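Local structure of D-glucosaminate-6-phosphate ammonia lyase (Salmonella typhimurium, 7LCE) at residues Ser28-Pro31 against Glu32-Gln35; Leu170-Asp173 against Asp174-Val178; Val304-Ala308 against Ser309-Leu313. The protein is a pyridoxal-phosphate-dependent enzyme of the selenocysteine synthase-like family, whose fold places it in the aminotransferase-type superfamily. One frame throughout, in Å; residues are numbered along the deposited sequence.

All three contacts are local and lie where a helix begins, with A30, S171 and N307 at the respective N-cap positions. In chain order, contact 1 enters helix 31-41 from the loop after strand 13-17, contact 2 starts helix 172-181, and contact 3 leads strand 300-306, the middle strand of the three-stranded antiparallel sheet, into helix 308-311. Helix 172-181 packs against the seven-stranded mixed sheet. Contacts 1 and 2 have centres about 38 Å apart, contacts 1 and 3 about 39 Å, contacts 2 and 3 about 49 Å, and none touches another. Contact 1 faces the second subunit, whereas no other chain of the assembly touches contacts 2 and 3.

Contact 1. Residues Ser28-Pro31 against Glu32-Gln35; sequences SVAP and EVMQ
V29 meets V33 and M34 on the buried side of this helix start, where all three side chains are enclosed. CG1 of V29 lies 3.8 Å from CB of V33 and 3.7 Å from SD of M34. With chi1 of V29 at -174°, CG1 stands anti to the backbone N and is brought against both partners; the M34 chain, bent at chi2 and chi3, crosses the valine at about a right angle. P218 of a loop and A257 of helix 248-262 add to the cover over V33, while A41 of the second subunit packs on V29 and M34.

The other side, with P31, E32 and Q35, is exposed to solvent. P31 and E32 lie side by side, and the bend at chi2 of E32 (99°) carries OE1 back to 3.6 Å from CB of A30. Q35 merely lays CG near O of P31.

Between the two sides, O of A30, the N-cap residue, receives M34 N at 3.1 Å and a weak bond from V33 N, and P31 O receives Q35 N at 3.0 Å. Alanine can offer no side-chain cap, so this start is probably held mainly by backbone bonds and by burial of V29 and M34 against the second subunit, whose S42 OG also bonds to V29 O.

Contact 2. Residues Leu170-Asp173 against Asp174-Val178; sequences LSID and DFVQV
A capping box joins S171, the N-cap residue of helix 172-181, to D174 three residues on. Carboxylate oxygen OD2 of D174 accepts S171 N at 3.2 Å with an N-H...O angle of 156°; the donor arrives on the anti side of that oxygen, 20° out of the carboxylate plane. In return, D174 N reaches OG of S171 at 3.3 Å, a weak bond. Chi1 of S171 is 66°, which sets OG between its own backbone N and carbonyl carbon, and there it also gives a weak bond to OD2 of D174 at 3.0 Å. OD2 thus takes the N-H of S171 and, more weakly, its hydroxyl. Lying at the start of a helix, the carboxylate probably interacts favourably with the helix dipole. L170 flanks the box, crossing D174 at about a right angle with its CD2 3.7 Å from OD2.

The box opens the helix of a beta-alpha-beta unit, between parallel strands 153-159 and 186-189. Regular i to i+4 bonds follow: V176 N to I172 O at 3.1 Å and Q177 N to D173 O at 3.0 Å, whereas F175 N to S171 O is long and weak.

An apolar layer begins where CB of L170 meets CE1 of F175 obliquely at 4.2 Å. S171 O lies at the edge of the F175 ring, near its plane. That ring forms an edge-to-face pair with Y158 and rests on L109, L145 and L186, tying the helix to the sheet. On the outer side, Q177 passes its CG by D173 O, but its OE1 bonds to R142 NH1, the same guanidinium nitrogen that makes a long, weak ion pair with D174 OD1.

Contact 3. Residues Val304-Ala308 against Ser309-Leu313; sequences VRVNA and SELGL. With CA (calcium ion), chain I.
N307 caps the short helix 308-311 through its side chain: OD1 accepts E310 N at 2.8 Å. Chi1 of -175° turns CG anti to the N307 backbone N, which swings the amide across the first turn. Two backbone bonds complete this polar group. L311 N meets N307 O almost head-on, with a C=O...N angle of 170°, while G312 N reaches A308 O from above the carbonyl plane. G312 then leaves the helix with positive phi. A weaker kind of polar contact, CA-H...O, joins A308 CA to L313 O at 3.5 Å.

Metal binding involves E310, whose extended chain passes over the cap and crosses the N307 side chain at about a right angle, their amide and carboxylate planes 57° apart. Both oxygens hold the calcium ion, OE1 at 2.5 Å and OE2 at 2.7 Å, and a water molecule is a further ligand.

Across the two segments the apolar contact is V306 CG1 on CD2 of L311, 3.6 Å away.

V306 and L311 both pack on V318 of helix 315-324, and strand 300-306 runs between strands 286-292 and 340-343, so the turn links the middle strand of the antiparallel sheet to that helix.

Contact 1. Residues Ser28-Pro31 against Glu32-Gln35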
loop_
_atom_site.group_PDB
_atom_site.type_symbol
_atom_site.label_atom_id
_atom_site.label_comp_id
_atom_site.label_asym_id
_atom_site.label_seq_id
_atom_site.Cartn_x
_atom_site.Cartn_y
_atom_site.Cartn_z
ATOM N N SER A 28 -54.460 3.240 2.109
ATOM C CA SER A 28 -55.530 4.010 1.481
ATOM C C SER A 28 -55.775 5.262 2.314
ATOM O O SER A 28 -56.260 5.173 3.447
ATOM C CB SER A 28 -56.808 3.181 1.362
ATOM O OG SER A 28 -57.843 3.930 0.746
ATOM N N VAL A 29 -55.460 6.427 1.748
ATOM C CA VAL A 29 -55.567 7.673 2.498
ATOM C C VAL A 29 -57.030 8.057 2.674
ATOM O O VAL A 29 -57.855 7.887 1.764
ATOM C CB VAL A 29 -54.777 8.787 1.790
ATOM C CG1 VAL A 29 -54.756 10.045 2.642
ATOM C CG2 VAL A 29 -53.362 8.318 1.491
ATOM N N ALA A 30 -57.359 8.576 3.856
ATOM C CA ALA A 30 -58.715 9.020 4.139
ATOM C C ALA A 30 -59.052 10.265 3.317
ATOM O O ALA A 30 -58.179 11.092 3.042
ATOM C CB ALA A 30 -58.882 9.318 5.626
ATOM N N PRO A 31 -60.316 10.417 2.912
ATOM C CA PRO A 31 -60.684 11.588 2.095
ATOM C C PRO A 31 -60.462 12.924 2.787
ATOM O O PRO A 31 -60.094 13.898 2.118
ATOM C CB PRO A 31 -62.171 11.346 1.795
ATOM C CG PRO A 31 -62.348 9.869 1.930
ATOM C CD PRO A 31 -61.429 9.461 3.042
ATOM N N GLU A 32 -60.683 13.008 4.101
ATOM C CA GLU A 32 -60.433 14.264 4.804
ATOM C C GLU A 32 -58.959 14.649 4.751
ATOM O O GLU A 32 -58.623 15.835 4.672
ATOM C CB GLU A 32 -60.912 14.179 6.256
ATOM C CG GLU A 32 -62.333 13.656 6.438
ATOM C CD GLU A 32 -62.386 12.186 6.804
ATOM O OE1 GLU A 32 -61.796 11.359 6.075
ATOM O OE2 GLU A 32 -63.019 11.858 7.831
ATOM N N VAL A 33 -58.063 13.661 4.792
ATOM C CA VAL A 33 -56.637 13.961 4.726
ATOM C C VAL A 33 -56.252 14.436 3.329
ATOM O O VAL A 33 -55.469 15.382 3.176
ATOM C CB VAL A 33 -55.815 12.735 5.164
ATOM C CG1 VAL A 33 -54.332 13.034 5.091
ATOM C CG2 VAL A 33 -56.199 12.329 6.575
ATOM N N MET A 34 -56.800 13.802 2.288
ATOM C CA MET A 34 -56.491 14.229 0.927
ATOM C C MET A 34 -57.054 15.613 0.629
ATOM O O MET A 34 -56.510 16.329 -0.221
ATOM C CB MET A 34 -57.005 13.210 -0.089
ATOM C CG MET A 34 -56.163 11.943 -0.175
ATOM S SD MET A 34 -54.385 12.271 -0.231
ATOM C CE MET A 34 -54.203 12.982 -1.865
ATOM N N GLN A 35 -58.143 16.003 1.298
ATOM C CA GLN A 35 -58.630 17.374 1.172
ATOM C C GLN A 35 -57.571 18.361 1.643
ATOM O O GLN A 35 -57.310 19.376 0.985
ATOM C CB GLN A 35 -59.918 17.558 1.974
ATOM C CG GLN A 35 -61.158 16.931 1.368
ATOM C CD GLN A 35 -62.409 17.255 2.165
ATOM O OE1 GLN A 35 -62.419 18.183 2.977
ATOM N NE2 GLN A 35 -63.470 16.491 1.937
#

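Contact 2. Residues Leu170-Asp173 against Asp174-Val178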
loop_
_atom_site.group_PDB
_atom_site.type_symbol
_atom_site.label_atom_id
_atom_site.label_comp_id
_atom_site.label_asym_id
_atom_site.label_seq_id
_atom_site.Cartn_x
_atom_site.Cartn_y
_atom_site.Cartn_z
ATOM N N LEU A 170 -30.939 -8.709 22.183
ATOM C CA LEU A 170 -30.861 -7.762 23.283
ATOM C C LEU A 170 -32.114 -6.891 23.332
ATOM O O LEU A 170 -32.825 -6.717 22.339
ATOM C CB LEU A 170 -29.616 -6.887 23.143
ATOM C CG LEU A 170 -28.277 -7.616 23.234
ATOM C CD1 LEU A 170 -27.132 -6.687 22.872
ATOM C CD2 LEU A 170 -28.085 -8.180 24.630
ATOM N N SER A 171 -32.375 -6.340 24.513
ATOM C CA SER A 171 -33.527 -5.475 24.700
ATOM C C SER A 171 -33.200 -4.048 24.281
ATOM O O SER A 171 -32.036 -3.665 24.134
ATOM C CB SER A 171 -33.979 -5.496 26.159
ATOM O OG SER A 171 -32.995 -4.909 26.991
ATOM N N ILE A 172 -34.256 -3.252 24.087
ATOM C CA ILE A 172 -34.070 -1.840 23.760
ATOM C C ILE A 172 -33.348 -1.120 24.891
ATOM O O ILE A 172 -32.610 -0.156 24.652
ATOM C CB ILE A 172 -35.427 -1.184 23.437
ATOM C CG1 ILE A 172 -35.249 0.299 23.104
ATOM C CG2 ILE A 172 -36.408 -1.374 24.588
ATOM C CD1 ILE A 172 -34.375 0.551 21.894
ATOM N N ASP A 173 -33.533 -1.580 26.131
ATOM C CA ASP A 173 -32.833 -0.971 27.259
ATOM C C ASP A 173 -31.327 -1.153 27.132
ATOM O O ASP A 173 -30.554 -0.243 27.455
ATOM C CB ASP A 173 -33.335 -1.570 28.575
ATOM C CG ASP A 173 -34.799 -1.271 28.832
ATOM O OD1 ASP A 173 -35.241 -0.142 28.532
ATOM O OD2 ASP A 173 -35.508 -2.168 29.337
ATOM N N ASP A 174 -30.892 -2.326 26.663
ATOM C CA ASP A 174 -29.464 -2.585 26.508
ATOM C C ASP A 174 -28.825 -1.603 25.534
ATOM O O ASP A 174 -27.712 -1.118 25.770
ATOM C CB ASP A 174 -29.246 -4.024 26.041
ATOM C CG ASP A 174 -29.546 -5.041 27.126
ATOM O OD1 ASP A 174 -29.104 -4.839 28.278
ATOM O OD2 ASP A 174 -30.233 -6.041 26.823
ATOM N N PHE A 175 -29.511 -1.298 24.432
ATOM C CA PHE A 175 -28.966 -0.350 23.467
ATOM C C PHE A 175 -28.891 1.061 24.040
ATOM O O PHE A 175 -27.897 1.767 23.835
ATOM C CB PHE A 175 -29.797 -0.371 22.187
ATOM C CG PHE A 175 -29.336 -1.394 21.195
ATOM C CD1 PHE A 175 -29.679 -2.725 21.346
ATOM C CD2 PHE A 175 -28.540 -1.028 20.124
ATOM C CE1 PHE A 175 -29.250 -3.670 20.443
ATOM C CE2 PHE A 175 -28.106 -1.969 19.218
ATOM C CZ PHE A 175 -28.463 -3.293 19.376
ATOM N N VAL A 176 -29.929 1.492 24.764
ATOM C CA VAL A 176 -29.929 2.835 25.342
ATOM C C VAL A 176 -28.756 3.003 26.299
ATOM O O VAL A 176 -28.036 4.009 26.258
ATOM C CB VAL A 176 -31.269 3.123 26.043
ATOM C CG1 VAL A 176 -31.235 4.492 26.699
ATOM C CG2 VAL A 176 -32.413 3.039 25.052
ATOM N N GLN A 177 -28.541 2.014 27.170
ATOM C CA GLN A 177 -27.477 2.120 28.162
ATOM C C GLN A 177 -26.106 2.175 27.497
ATOM O O GLN A 177 -25.257 2.992 27.874
ATOM C CB GLN A 177 -27.554 0.946 29.139
ATOM C CG GLN A 177 -28.845 0.887 29.937
ATOM C CD GLN A 177 -28.898 -0.303 30.873
ATOM O OE1 GLN A 177 -27.868 -0.775 31.354
ATOM N NE2 GLN A 177 -30.102 -0.801 31.132
ATOM N N VAL A 178 -25.873 1.314 26.504
ATOM C CA VAL A 178 -24.583 1.302 25.819
ATOM C C VAL A 178 -24.390 2.579 25.009
ATOM O O VAL A 178 -23.292 3.151 24.983
ATOM C CB VAL A 178 -24.459 0.047 24.938
ATOM C CG1 VAL A 178 -23.175 0.093 24.126
ATOM C CG2 VAL A 178 -24.500 -1.204 25.801
#

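Contact 3. Residues Val304-Ala308 against Ser309-Leu313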
loop_
_atom_site.group_PDB
_atom_site.type_symbol
_atom_site.label_atom_id
_atom_site.label_comp_id
_atom_site.label_asym_id
_atom_site.label_seq_id
_atom_site.Cartn_x
_atom_site.Cartn_y
_atom_site.Cartn_z
ATOM N N VAL A 304 -61.662 -18.131 6.914
ATOM C CA VAL A 304 -62.426 -18.906 5.941
ATOM C C VAL A 304 -61.704 -20.228 5.735
ATOM O O VAL A 304 -60.538 -20.250 5.322
ATOM C CB VAL A 304 -62.584 -18.157 4.608
ATOM C CG1 VAL A 304 -63.457 -18.956 3.655
ATOM C CG2 VAL A 304 -63.170 -16.777 4.843
ATOM N N ARG A 305 -62.400 -21.325 6.016
ATOM C CA ARG A 305 -61.855 -22.665 5.864
ATOM C C ARG A 305 -62.499 -23.330 4.657
ATOM O O ARG A 305 -63.723 -23.279 4.492
ATOM C CB ARG A 305 -62.097 -23.487 7.134
ATOM C CG ARG A 305 -61.478 -24.875 7.127
ATOM C CD ARG A 305 -61.526 -25.508 8.514
ATOM N NE ARG A 305 -60.774 -24.744 9.504
ATOM C CZ ARG A 305 -61.317 -23.919 10.391
ATOM N NH1 ARG A 305 -62.624 -23.723 10.445
ATOM N NH2 ARG A 305 -60.528 -23.272 11.244
ATOM N N VAL A 306 -61.675 -23.952 3.819
ATOM C CA VAL A 306 -62.119 -24.553 2.568
ATOM C C VAL A 306 -62.065 -26.065 2.715
ATOM O O VAL A 306 -61.075 -26.612 3.213
ATOM C CB VAL A 306 -61.255 -24.084 1.385
ATOM C CG1 VAL A 306 -61.859 -24.547 0.071
ATOM C CG2 VAL A 306 -61.102 -22.575 1.410
ATOM N N ASN A 307 -63.126 -26.736 2.277
ATOM C CA ASN A 307 -63.168 -28.192 2.237
ATOM C C ASN A 307 -62.986 -28.623 0.790
ATOM O O ASN A 307 -63.878 -28.425 -0.041
ATOM C CB ASN A 307 -64.480 -28.721 2.809
ATOM C CG ASN A 307 -64.511 -30.233 2.883
ATOM O OD1 ASN A 307 -65.142 -30.894 2.059
ATOM N ND2 ASN A 307 -63.818 -30.791 3.868
ATOM N N ALA A 308 -61.825 -29.212 0.490
ATOM C CA ALA A 308 -61.531 -29.601 -0.884
ATOM C C ALA A 308 -62.522 -30.639 -1.392
ATOM O O ALA A 308 -62.862 -30.642 -2.580
ATOM C CB ALA A 308 -60.101 -30.130 -0.989
ATOM N N SER A 309 -62.994 -31.523 -0.511
ATOM C CA SER A 309 -63.933 -32.559 -0.927
ATOM C C SER A 309 -65.248 -31.954 -1.408
ATOM O O SER A 309 -65.778 -32.346 -2.455
ATOM C CB SER A 309 -64.173 -33.533 0.227
ATOM O OG SER A 309 -65.073 -34.559 -0.154
ATOM N N GLU A 310 -65.785 -30.985 -0.663
ATOM C CA GLU A 310 -67.068 -30.391 -1.030
ATOM C C GLU A 310 -66.918 -29.413 -2.189
ATOM O O GLU A 310 -67.615 -29.528 -3.203
ATOM C CB GLU A 310 -67.699 -29.683 0.175
ATOM C CG GLU A 310 -68.220 -30.596 1.279
ATOM C CD GLU A 310 -68.614 -29.832 2.537
ATOM O OE1 GLU A 310 -68.494 -28.588 2.544
ATOM O OE2 GLU A 310 -69.050 -30.472 3.517
ATOM N N LEU A 311 -66.012 -28.444 -2.055
ATOM C CA LEU A 311 -65.892 -27.401 -3.069
ATOM C C LEU A 311 -65.260 -27.934 -4.348
ATOM O O LEU A 311 -65.741 -27.646 -5.449
ATOM C CB LEU A 311 -65.086 -26.226 -2.515
ATOM C CG LEU A 311 -65.022 -24.971 -3.384
ATOM C CD1 LEU A 311 -66.339 -24.220 -3.347
ATOM C CD2 LEU A 311 -63.901 -24.076 -2.913
ATOM N N GLY A 312 -64.204 -28.733 -4.224
ATOM C CA GLY A 312 -63.433 -29.179 -5.364
ATOM C C GLY A 312 -62.104 -28.479 -5.530
ATOM O O GLY A 312 -61.344 -28.836 -6.439
ATOM N N LEU A 313 -61.806 -27.495 -4.685
ATOM C CA LEU A 313 -60.556 -26.753 -4.726
ATOM C C LEU A 313 -60.007 -26.622 -3.313
ATOM O O LEU A 313 -60.765 -26.550 -2.342
ATOM C CB LEU A 313 -60.726 -25.345 -5.326
ATOM C CG LEU A 313 -61.044 -25.108 -6.804
ATOM C CD1 LEU A 313 -62.427 -25.598 -7.200
ATOM C CD2 LEU A 313 -60.898 -23.628 -7.113
HETATM CA CA CA I . -69.587 -28.204 4.811
HETATM O O HOH W 1 -70.644 -26.647 3.338
#